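Tartronic semialdehyde reductase (Salmonella typhimurium, PDB 1YB4) catalyses the reversible NAD(P)H-dependent reduction of tartronate semialdehyde (2-hydroxy-3-oxopropanoate) to (R)-glycerate. Local coordinates at the interface of chains A and B. Coordinates in Å, arbitrary orientation; residue numbers count along the deposited sequence, not the author numbering. Chains: chain A/B, tartronic semialdehyde reductase.

Contact 1: the interface of chains A and B. Residues chain A 192-193, 195-196; chain B 104, 170, 248, 252, 254.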
# COMPACT_ATOMS: atom_id res chain seq x y z
N PHE A 192 13.25 -7.88 8.91
CA PHE A 192 13.36 -6.88 9.97
C PHE A 192 14.14 -7.44 11.17
O PHE A 192 15.06 -6.80 11.67
CB PHE A 192 11.98 -6.47 10.45
CG PHE A 192 11.96 -6.03 11.88
CD1 PHE A 192 12.43 -4.77 12.24
CD2 PHE A 192 11.55 -6.90 12.87
CE1 PHE A 192 12.49 -4.39 13.57
CE2 PHE A 192 11.61 -6.53 14.21
CZ PHE A 192 12.08 -5.28 14.56
N ALA A 193 13.73 -8.62 11.65
CA ALA A 193 14.40 -9.25 12.78
C ALA A 193 15.87 -9.41 12.43
O ALA A 193 16.74 -9.19 13.26
CB ALA A 193 13.79 -10.63 13.06
N LYS A 195 17.83 -7.65 10.10
CA LYS A 195 18.52 -6.36 10.06
C LYS A 195 18.61 -5.73 11.45
O LYS A 195 19.41 -4.82 11.68
CB LYS A 195 17.81 -5.40 9.09
CG LYS A 195 18.60 -4.11 8.81
CD LYS A 195 18.12 -3.37 7.55
CE LYS A 195 19.12 -2.30 7.12
NZ LYS A 195 18.77 -1.59 5.85
N ALA A 196 17.80 -6.23 12.38
CA ALA A 196 17.82 -5.72 13.75
C ALA A 196 18.93 -6.41 14.55
O ALA A 196 19.26 -6.00 15.66
CB ALA A 196 16.44 -5.93 14.42
N LYS B 104 19.24 -2.16 23.49
CA LYS B 104 20.67 -2.47 23.43
C LYS B 104 21.48 -1.47 24.23
O LYS B 104 22.34 -1.87 25.02
CB LYS B 104 21.15 -2.50 21.99
CG LYS B 104 20.67 -3.72 21.21
CD LYS B 104 20.90 -3.57 19.72
CE LYS B 104 20.41 -4.79 18.97
NZ LYS B 104 20.33 -4.54 17.50
N THR B 170 13.01 -7.30 19.89
CA THR B 170 12.98 -7.53 18.46
C THR B 170 12.07 -8.69 18.10
O THR B 170 11.29 -8.60 17.14
CB THR B 170 14.39 -7.79 17.93
OG1 THR B 170 15.10 -6.54 17.90
CG2 THR B 170 14.34 -8.38 16.53
N SER B 248 11.14 1.53 14.16
CA SER B 248 12.37 0.73 14.06
C SER B 248 12.74 0.61 12.60
O SER B 248 13.91 0.72 12.21
CB SER B 248 12.17 -0.66 14.65
OG SER B 248 11.80 -0.56 16.02
N LEU B 252 16.20 1.54 11.12
CA LEU B 252 17.02 0.56 10.42
C LEU B 252 16.94 0.63 8.89
O LEU B 252 17.61 -0.14 8.20
CB LEU B 252 16.63 -0.86 10.87
CG LEU B 252 16.78 -1.11 12.37
CD1 LEU B 252 16.54 -2.57 12.68
CD2 LEU B 252 18.16 -0.70 12.79
N LEU B 254 14.11 0.11 6.80
CA LEU B 254 13.43 -1.08 6.31
C LEU B 254 12.12 -0.69 5.65
O LEU B 254 11.39 0.17 6.15
CB LEU B 254 13.11 -2.03 7.47
CG LEU B 254 14.23 -2.87 8.04
CD1 LEU B 254 13.84 -3.41 9.40
CD2 LEU B 254 14.52 -4.02 7.09
O HOH W 1 17.68 -7.18 18.14
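The ring of A:Phe192, on the long helix 167-195, is met across the interface along its rim. In the ring plane, CD1 of A:Phe192 touches methyl CD1 of B:Leu254 at 3.4 Å. On the opposite edge, CE2 of A:Phe192 faces the backbone O of B:Thr170 at 3.6 Å. With CG anti to the backbone N (chi1 151°), the ring is carried in between the two chain B residues, and CE1 lies against CB of B:Ser248. The other apolar contacts flank it: CG2 of B:Thr170 rests near CA of A:Ala193 and CB of A:Ala196, and CD1 of B:Leu252 packs on CA of A:Ala196 at 3.6 Å.

Polar links gather where helix 167-195 ends. The extended side chain of B:Lys104 gives its terminal amine NZ to the carbonyl O of A:Ala196 at 2.6 Å, nearly in line with the C=O (161°). Water 1 links that same oxygen to the hydroxyl OG1 of B:Thr170. The stem of A:Lys195 runs antiparallel past B:Leu254; a hydrogen bond from its NZ to O of B:Leu252 is doubtful, because that oxygen crowds the lysine tip.

The patch docks the helix end of one subunit about 10 Å from the predicted catalytic B:Lys172, and probably helps to hold this pair of subunits together.

Contact 2: the interface of chains A and B. Residues chain A 137, 160, 162, 171, 175; chain B 203, 206-207.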
# COMPACT_ATOMS: atom_id res chain seq x y z
N MSE A 137 -11.45 -28.03 -3.42
CA MSE A 137 -12.57 -27.26 -2.89
C MSE A 137 -13.65 -27.30 -3.96
O MSE A 137 -13.40 -26.97 -5.11
CB MSE A 137 -12.13 -25.83 -2.57
CG MSE A 137 -10.67 -25.59 -2.88
SE MSE A 137 -9.77 -24.46 -1.61
CE MSE A 137 -7.93 -24.90 -2.08
N THR A 160 -13.32 -30.88 -0.09
CA THR A 160 -14.28 -30.15 0.71
C THR A 160 -15.34 -29.52 -0.16
O THR A 160 -15.03 -28.83 -1.13
CB THR A 160 -13.58 -29.01 1.49
OG1 THR A 160 -12.64 -29.57 2.41
CG2 THR A 160 -14.59 -28.17 2.23
N VAL A 162 -17.55 -26.80 -0.54
CA VAL A 162 -17.60 -25.46 0.04
C VAL A 162 -18.99 -24.82 0.01
O VAL A 162 -19.35 -24.08 0.93
CB VAL A 162 -16.59 -24.52 -0.67
CG1 VAL A 162 -16.68 -23.14 -0.08
CG2 VAL A 162 -15.17 -25.06 -0.50
N CYS A 171 -13.36 -20.25 -3.11
CA CYS A 171 -12.57 -20.83 -2.02
C CYS A 171 -11.09 -20.88 -2.40
O CYS A 171 -10.21 -20.60 -1.59
CB CYS A 171 -13.08 -22.23 -1.69
SG CYS A 171 -12.41 -22.90 -0.16
N ASN A 175 -7.82 -18.90 -0.70
CA ASN A 175 -6.65 -19.65 -0.29
C ASN A 175 -5.38 -18.93 -0.78
O ASN A 175 -4.46 -18.64 -0.01
CB ASN A 175 -6.71 -21.08 -0.87
CG ASN A 175 -5.60 -22.00 -0.34
OD1 ASN A 175 -4.48 -22.03 -0.86
ND2 ASN A 175 -5.92 -22.76 0.71
N VAL B 203 -15.52 -21.67 4.00
CA VAL B 203 -14.22 -21.26 3.49
C VAL B 203 -13.17 -21.39 4.60
O VAL B 203 -12.11 -22.01 4.39
CB VAL B 203 -14.25 -19.80 2.96
CG1 VAL B 203 -12.93 -19.47 2.27
CG2 VAL B 203 -15.41 -19.63 1.99
N ALA B 206 -12.56 -24.99 5.00
CA ALA B 206 -11.83 -25.53 3.87
C ALA B 206 -10.36 -25.14 4.00
O ALA B 206 -9.49 -26.00 4.01
CB ALA B 206 -12.40 -24.98 2.59
N LEU B 207 -10.11 -23.84 4.15
CA LEU B 207 -8.75 -23.32 4.26
C LEU B 207 -7.91 -23.78 5.45
O LEU B 207 -6.70 -23.61 5.46
CB LEU B 207 -8.77 -21.79 4.21
CG LEU B 207 -9.31 -21.22 2.89
CD1 LEU B 207 -9.03 -19.74 2.79
CD2 LEU B 207 -8.65 -21.94 1.73
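A:Asn175 meets B:Leu207 obliquely, and its side chain can be followed outward from the helix 167-195. CB of A:Asn175 comes first, 3.4 Å from methyl CD2 of B:Leu207. CG of A:Asn175, the amide carbon, is next, 3.7 Å from CD2 of B:Leu207. At the tip the amide nitrogen ND2 also turns toward CD2, at a separation too short to be taken literally. CD1 of B:Leu207, the other methyl, lies over the helix backbone, 3.8 Å from N of A:Asn175.

One turn earlier on the same helix, A:Cys171 reaches across to helix 200-208 of chain B. Its thiol sulphur is anti to the backbone N (chi1 -168°), a setting that brings SG of A:Cys171 to 3.4 Å from CB of B:Ala206. That small methyl fits between the helix and the strand 158-163, where CG2 of A:Thr160 is 3.9 Å from CB of B:Ala206. CG2 of A:Val162 stands slightly farther off. CG1 of B:Val203, one turn back, nears the sulphur at about a right angle to the alanine. This seam between chains A and B, built here of carbon and sulphur packing, lies about 6 Å from the predicted catalytic A:Lys172. At its margin, the selenium of A:Met137, a selenomethionine, stands 4.3 Å from CD2 of B:Leu207.

Contact 3: the interface of chains A and B. Residues chain A 188, 192, 286; chain B 181, 255-259.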
# COMPACT_ATOMS: atom_id res chain seq x y z
N GLU A 188 8.52 -9.82 5.93
CA GLU A 188 8.72 -8.51 6.55
C GLU A 188 9.22 -8.63 7.99
O GLU A 188 10.07 -7.85 8.42
CB GLU A 188 7.40 -7.72 6.54
CG GLU A 188 7.12 -7.01 5.23
CD GLU A 188 5.94 -6.04 5.30
OE1 GLU A 188 5.73 -5.39 6.35
OE2 GLU A 188 5.22 -5.92 4.28
N PHE A 192 13.25 -7.88 8.91
CA PHE A 192 13.36 -6.88 9.97
C PHE A 192 14.14 -7.44 11.17
O PHE A 192 15.06 -6.80 11.67
CB PHE A 192 11.98 -6.47 10.45
CG PHE A 192 11.96 -6.03 11.88
CD1 PHE A 192 12.43 -4.77 12.24
CD2 PHE A 192 11.55 -6.90 12.87
CE1 PHE A 192 12.49 -4.39 13.57
CE2 PHE A 192 11.61 -6.53 14.21
CZ PHE A 192 12.08 -5.28 14.56
N LEU A 286 11.73 -8.04 -0.32
CA LEU A 286 11.94 -7.17 0.82
C LEU A 286 13.43 -7.05 1.16
O LEU A 286 13.87 -6.03 1.69
CB LEU A 286 11.13 -7.65 2.02
CG LEU A 286 9.66 -7.43 1.68
CD1 LEU A 286 9.11 -8.64 0.98
CD2 LEU A 286 8.90 -7.16 2.91
N LEU B 181 -0.45 -8.59 10.32
CA LEU B 181 -0.58 -8.89 8.91
C LEU B 181 -1.49 -10.12 8.71
O LEU B 181 -2.31 -10.14 7.79
CB LEU B 181 0.82 -9.10 8.29
CG LEU B 181 1.46 -7.85 7.67
CD1 LEU B 181 1.52 -6.72 8.68
CD2 LEU B 181 2.85 -8.17 7.15
N ASN B 255 11.83 -1.33 4.53
CA ASN B 255 10.60 -1.06 3.81
C ASN B 255 9.60 -2.17 4.16
O ASN B 255 9.68 -3.27 3.63
CB ASN B 255 10.86 -1.08 2.30
CG ASN B 255 9.67 -0.60 1.49
OD1 ASN B 255 8.53 -0.94 1.79
ND2 ASN B 255 9.94 0.19 0.46
N LEU B 256 8.67 -1.87 5.08
CA LEU B 256 7.66 -2.85 5.49
C LEU B 256 6.29 -2.37 4.98
O LEU B 256 5.45 -1.89 5.75
CB LEU B 256 7.63 -3.01 7.02
CG LEU B 256 8.98 -3.12 7.74
CD1 LEU B 256 8.75 -3.77 9.08
CD2 LEU B 256 9.98 -3.96 6.95
N PRO B 257 6.05 -2.54 3.67
CA PRO B 257 4.81 -2.13 3.00
C PRO B 257 3.51 -2.57 3.62
O PRO B 257 2.58 -1.78 3.70
CB PRO B 257 4.99 -2.66 1.58
CG PRO B 257 5.84 -3.87 1.79
CD PRO B 257 6.86 -3.40 2.78
N ASN B 258 3.41 -3.81 4.08
CA ASN B 258 2.14 -4.24 4.66
C ASN B 258 1.96 -3.89 6.16
O ASN B 258 0.84 -3.82 6.65
CB ASN B 258 1.94 -5.74 4.36
CG ASN B 258 1.61 -5.98 2.88
OD1 ASN B 258 1.84 -5.12 2.03
ND2 ASN B 258 1.08 -7.16 2.57
N THR B 259 3.05 -3.64 6.87
CA THR B 259 2.95 -3.23 8.27
C THR B 259 2.45 -1.78 8.24
O THR B 259 1.61 -1.38 9.05
CB THR B 259 4.31 -3.25 8.99
OG1 THR B 259 4.85 -4.58 9.01
CG2 THR B 259 4.17 -2.75 10.40
O HOH W 2 12.49 -3.64 3.28
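The carboxylate of A:Glu188 caps the N-terminus of helix 257-270 in chain B, an intersubunit helix cap in this member of the HIBADH-related family. OE2 takes the backbone N-H of B:Asn258 on its syn lone pair, at 2.8 Å and fairly straight (160° at H). OE1 accepts twice from B:Thr259: the hydroxyl OG1 arrives nearly along the C-O axis at 2.9 Å, and the backbone N comes in on the syn side at 3.2 Å with a more bent approach (137°). Three bonds spread over both oxygens fix the rotation of the carboxylate, whose charge is probably eased by the helix's N-terminal dipole. The glutamate chain is extended beyond CG, and this reach carries its head over the start of the helix. Here the packing is close: CD lies 3.6 Å from CA of B:Leu256, and CG of B:Pro257 borders OE2. The side chains of A:Glu188 and B:Asn258 cross at about a right angle.

Toward A:Leu286 the fit is slacker. Its CD2 methyl is 4.0 Å from the carbonyl O of B:Asn255, and the link is made by solvent. Water 2 sits 2.7 Å from N of B:Asn255, also contacts that residue's O, and reaches the backbone O of A:Leu286 at a long 3.2 Å. On another flank CB of A:Phe192 only approaches CD1 of B:Leu256, and CD2 of B:Leu181 borders the carboxylate from farther away.

Helix 167-195 of chain A runs through all three contacts. Contacts 1 and 3 are neighbours, their C-alpha centres about 12 Å apart; they share A:Phe192, and both use, among other residues, the chain B segment running from the end of helix 235-252 into helix 257-270. Contact 2 lies toward the start of the same chain A helix, about 36 Å from contact 1 and 28 Å from contact 3. Contact 2 is near A:Lys172, whereas contacts 1 and 3 are nearer B:Lys172. Two-fold symmetry repeats each contact with the chains exchanged, so the interface places parts of each subunit near both predicted active-site lysines.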